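Local coordinates for copper homeostasis protein cutF (Escherichia coli, PDB 2Z4I) that takes part in copper homeostasis at the outer membrane, activates the Cpx signalling pathway and is required for efficient binding of stationary-phase cells to hydrophobic surfaces, at residues T39-E44 / L78-S83. The protein carries 1 engineered substitution. Numbering follows the deposited sequence.
Sequences TSLFLE and LVLTDS
Leu41 and Leu43 on strand 34-43 face Leu80 and Leu78 on strand 77-82 across the interior of the N-terminal domain, the closest pair of CA atoms, those of Leu43 and Leu80, being 9.8 Å apart, with no hydrogen bond between the two strands. The gap is bridged by side-chain ends alone. Leu41 and Leu80 meet end to end through their methyls, CD2 of Leu41 lying 3.9 Å from CD2 of Leu80. That same Leu80 methyl is equally near CD1 of Leu41, so it rests against both branches of the fork. In the second pair, CD1 of Leu43 meets CD2 of Leu78 at 3.7 Å. With CG of Leu43 anti to its carbonyl carbon (chi1 -68°), the side chain runs out from the strand and carries CD1 across to this Leu78 methyl. Leucine suits all four buried positions, since its branched end carries two methyls far enough from the main chain to meet a partner halfway. Trp71 of strand 64-72 also touches Leu43, Leu78 and Leu80, joining this apolar cluster. Such inward-facing leucines, meeting from strands not adjacent in the sheet, form the hydrophobic core of an antiparallel β-barrel, here the N-terminal domain of the calycin clan.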
ATOM      1  N   THR A  39       4.025 -11.130  19.995  1.00 34.21           N
ATOM      2  CA  THR A  39       4.822 -12.203  20.572  1.00 31.38           C
ATOM      3  C   THR A  39       6.194 -11.759  21.037  1.00 31.44           C
ATOM      4  O   THR A  39       6.851 -10.943  20.395  1.00 33.82           O
ATOM      5  CB  THR A  39       4.979 -13.311  19.529  1.00 30.74           C
ATOM      6  OG1 THR A  39       3.675 -13.769  19.152  1.00 31.93           O
ATOM      7  CG2 THR A  39       5.797 -14.470  20.065  1.00 27.59           C
ATOM      8  N   SER A  40       6.640 -12.278  22.169  1.00 30.64           N
ATOM      9  CA  SER A  40       7.969 -11.925  22.645  1.00 31.18           C
ATOM     10  C   SER A  40       8.506 -13.131  23.372  1.00 30.01           C
ATOM     11  O   SER A  40       7.848 -13.657  24.273  1.00 29.03           O
ATOM     12  CB  SER A  40       7.930 -10.709  23.573  1.00 31.87           C
ATOM     13  OG  SER A  40       7.039 -10.927  24.645  1.00 35.11           O
ATOM     14  N   LEU A  41       9.687 -13.574  22.944  1.00 28.58           N
ATOM     15  CA  LEU A  41      10.354 -14.736  23.514  1.00 28.55           C
ATOM     16  C   LEU A  41      11.628 -14.274  24.184  1.00 29.96           C
ATOM     17  O   LEU A  41      12.388 -13.487  23.610  1.00 30.00           O
ATOM     18  CB  LEU A  41      10.676 -15.751  22.418  1.00 25.99           C
ATOM     19  CG  LEU A  41      11.625 -16.904  22.752  1.00 25.67           C
ATOM     20  CD1 LEU A  41      11.095 -17.717  23.916  1.00 25.25           C
ATOM     21  CD2 LEU A  41      11.778 -17.790  21.527  1.00 25.92           C
ATOM     22  N   PHE A  42      11.852 -14.764  25.402  1.00 31.40           N
ATOM     23  CA  PHE A  42      13.020 -14.393  26.186  1.00 32.37           C
ATOM     24  C   PHE A  42      13.834 -15.610  26.566  1.00 35.10           C
ATOM     25  O   PHE A  42      13.361 -16.494  27.296  1.00 35.22           O
ATOM     26  CB  PHE A  42      12.576 -13.673  27.448  1.00 30.83           C
ATOM     27  CG  PHE A  42      11.873 -12.382  27.187  1.00 30.01           C
ATOM     28  CD1 PHE A  42      12.559 -11.180  27.237  1.00 31.83           C
ATOM     29  CD2 PHE A  42      10.528 -12.364  26.870  1.00 29.98           C
ATOM     30  CE1 PHE A  42      11.913  -9.977  26.974  1.00 30.78           C
ATOM     31  CE2 PHE A  42       9.880 -11.165  26.605  1.00 31.91           C
ATOM     32  CZ  PHE A  42      10.579  -9.972  26.659  1.00 31.15           C
ATOM     33  N   LEU A  43      15.067 -15.655  26.078  1.00 37.25           N
ATOM     34  CA  LEU A  43      15.937 -16.778  26.382  1.00 40.47           C
ATOM     35  C   LEU A  43      16.871 -16.385  27.500  1.00 42.29           C
ATOM     36  O   LEU A  43      17.707 -15.503  27.343  1.00 43.85           O
ATOM     37  CB  LEU A  43      16.718 -17.202  25.136  1.00 39.87           C
ATOM     38  CG  LEU A  43      15.822 -17.815  24.050  1.00 39.50           C
ATOM     39  CD1 LEU A  43      16.656 -18.273  22.877  1.00 39.52           C
ATOM     40  CD2 LEU A  43      15.061 -18.984  24.632  1.00 37.28           C
ATOM     41  N   GLU A  44      16.724 -17.052  28.635  1.00 43.73           N
ATOM     42  CA  GLU A  44      17.534 -16.735  29.787  1.00 46.28           C
ATOM     43  C   GLU A  44      18.812 -17.556  29.963  1.00 48.39           C
ATOM     44  O   GLU A  44      18.928 -18.700  29.506  1.00 48.28           O
ATOM     45  CB  GLU A  44      16.668 -16.814  31.045  1.00 47.33           C
ATOM     46  CG  GLU A  44      15.436 -15.931  30.961  1.00 48.07           C
ATOM     47  CD  GLU A  44      15.778 -14.505  30.571  1.00 49.09           C
ATOM     48  OE1 GLU A  44      16.205 -13.721  31.445  1.00 47.89           O
ATOM     49  OE2 GLU A  44      15.632 -14.173  29.376  1.00 51.75           O
ATOM     50  N   LEU A  78      16.785 -24.853  17.826  1.00 46.57           N
ATOM     51  CA  LEU A  78      16.472 -24.477  19.193  1.00 41.57           C
ATOM     52  C   LEU A  78      15.186 -25.220  19.542  1.00 39.35           C
ATOM     53  O   LEU A  78      14.204 -25.165  18.804  1.00 40.17           O
ATOM     54  CB  LEU A  78      16.251 -22.968  19.260  1.00 40.34           C
ATOM     55  CG  LEU A  78      16.105 -22.302  20.624  1.00 40.50           C
ATOM     56  CD1 LEU A  78      17.418 -22.327  21.361  1.00 39.51           C
ATOM     57  CD2 LEU A  78      15.659 -20.866  20.429  1.00 41.80           C
ATOM     58  N   VAL A  79      15.192 -25.927  20.656  1.00 36.87           N
ATOM     59  CA  VAL A  79      14.021 -26.665  21.062  1.00 35.95           C
ATOM     60  C   VAL A  79      13.508 -26.178  22.397  1.00 37.34           C
ATOM     61  O   VAL A  79      14.191 -26.292  23.416  1.00 40.61           O
ATOM     62  CB  VAL A  79      14.335 -28.141  21.181  1.00 35.10           C
ATOM     63  CG1 VAL A  79      13.120 -28.874  21.704  1.00 35.55           C
ATOM     64  CG2 VAL A  79      14.761 -28.684  19.837  1.00 33.48           C
ATOM     65  N   LEU A  80      12.300 -25.636  22.394  1.00 37.07           N
ATOM     66  CA  LEU A  80      11.696 -25.130  23.612  1.00 36.77           C
ATOM     67  C   LEU A  80      10.723 -26.126  24.220  1.00 38.20           C
ATOM     68  O   LEU A  80       9.720 -26.485  23.590  1.00 40.48           O
ATOM     69  CB  LEU A  80      10.953 -23.828  23.329  1.00 35.87           C
ATOM     70  CG  LEU A  80      11.733 -22.523  23.408  1.00 35.08           C
ATOM     71  CD1 LEU A  80      13.108 -22.686  22.813  1.00 35.56           C
ATOM     72  CD2 LEU A  80      10.947 -21.450  22.672  1.00 35.08           C
ATOM     73  N   THR A  81      11.022 -26.559  25.442  1.00 37.46           N
ATOM     74  CA  THR A  81      10.178 -27.491  26.190  1.00 37.17           C
ATOM     75  C   THR A  81       9.500 -26.659  27.277  1.00 37.22           C
ATOM     76  O   THR A  81      10.177 -26.141  28.175  1.00 35.84           O
ATOM     77  CB  THR A  81      11.024 -28.579  26.871  1.00 38.34           C
ATOM     78  OG1 THR A  81      11.941 -29.136  25.916  1.00 38.47           O
ATOM     79  CG2 THR A  81      10.126 -29.679  27.443  1.00 34.85           C
ATOM     80  N   ASP A  82       8.175 -26.534  27.203  1.00 37.19           N
ATOM     81  CA  ASP A  82       7.442 -25.723  28.168  1.00 39.76           C
ATOM     82  C   ASP A  82       7.194 -26.373  29.521  1.00 40.83           C
ATOM     83  O   ASP A  82       7.612 -27.504  29.771  1.00 41.44           O
ATOM     84  CB  ASP A  82       6.121 -25.225  27.562  1.00 40.28           C
ATOM     85  CG  ASP A  82       5.107 -26.335  27.339  1.00 43.17           C
ATOM     86  OD1 ASP A  82       4.070 -26.067  26.686  1.00 43.83           O
ATOM     87  OD2 ASP A  82       5.331 -27.467  27.817  1.00 44.60           O
ATOM     88  N   SER A  83       6.517 -25.638  30.397  1.00 41.56           N
ATOM     89  CA  SER A  83       6.235 -26.102  31.751  1.00 42.16           C
ATOM     90  C   SER A  83       5.461 -27.409  31.795  1.00 42.05           C
ATOM     91  O   SER A  83       5.336 -28.012  32.858  1.00 43.65           O
ATOM     92  CB  SER A  83       5.462 -25.034  32.534  1.00 40.98           C
ATOM     93  OG  SER A  83       4.059 -25.208  32.393  1.00 42.17           O
TER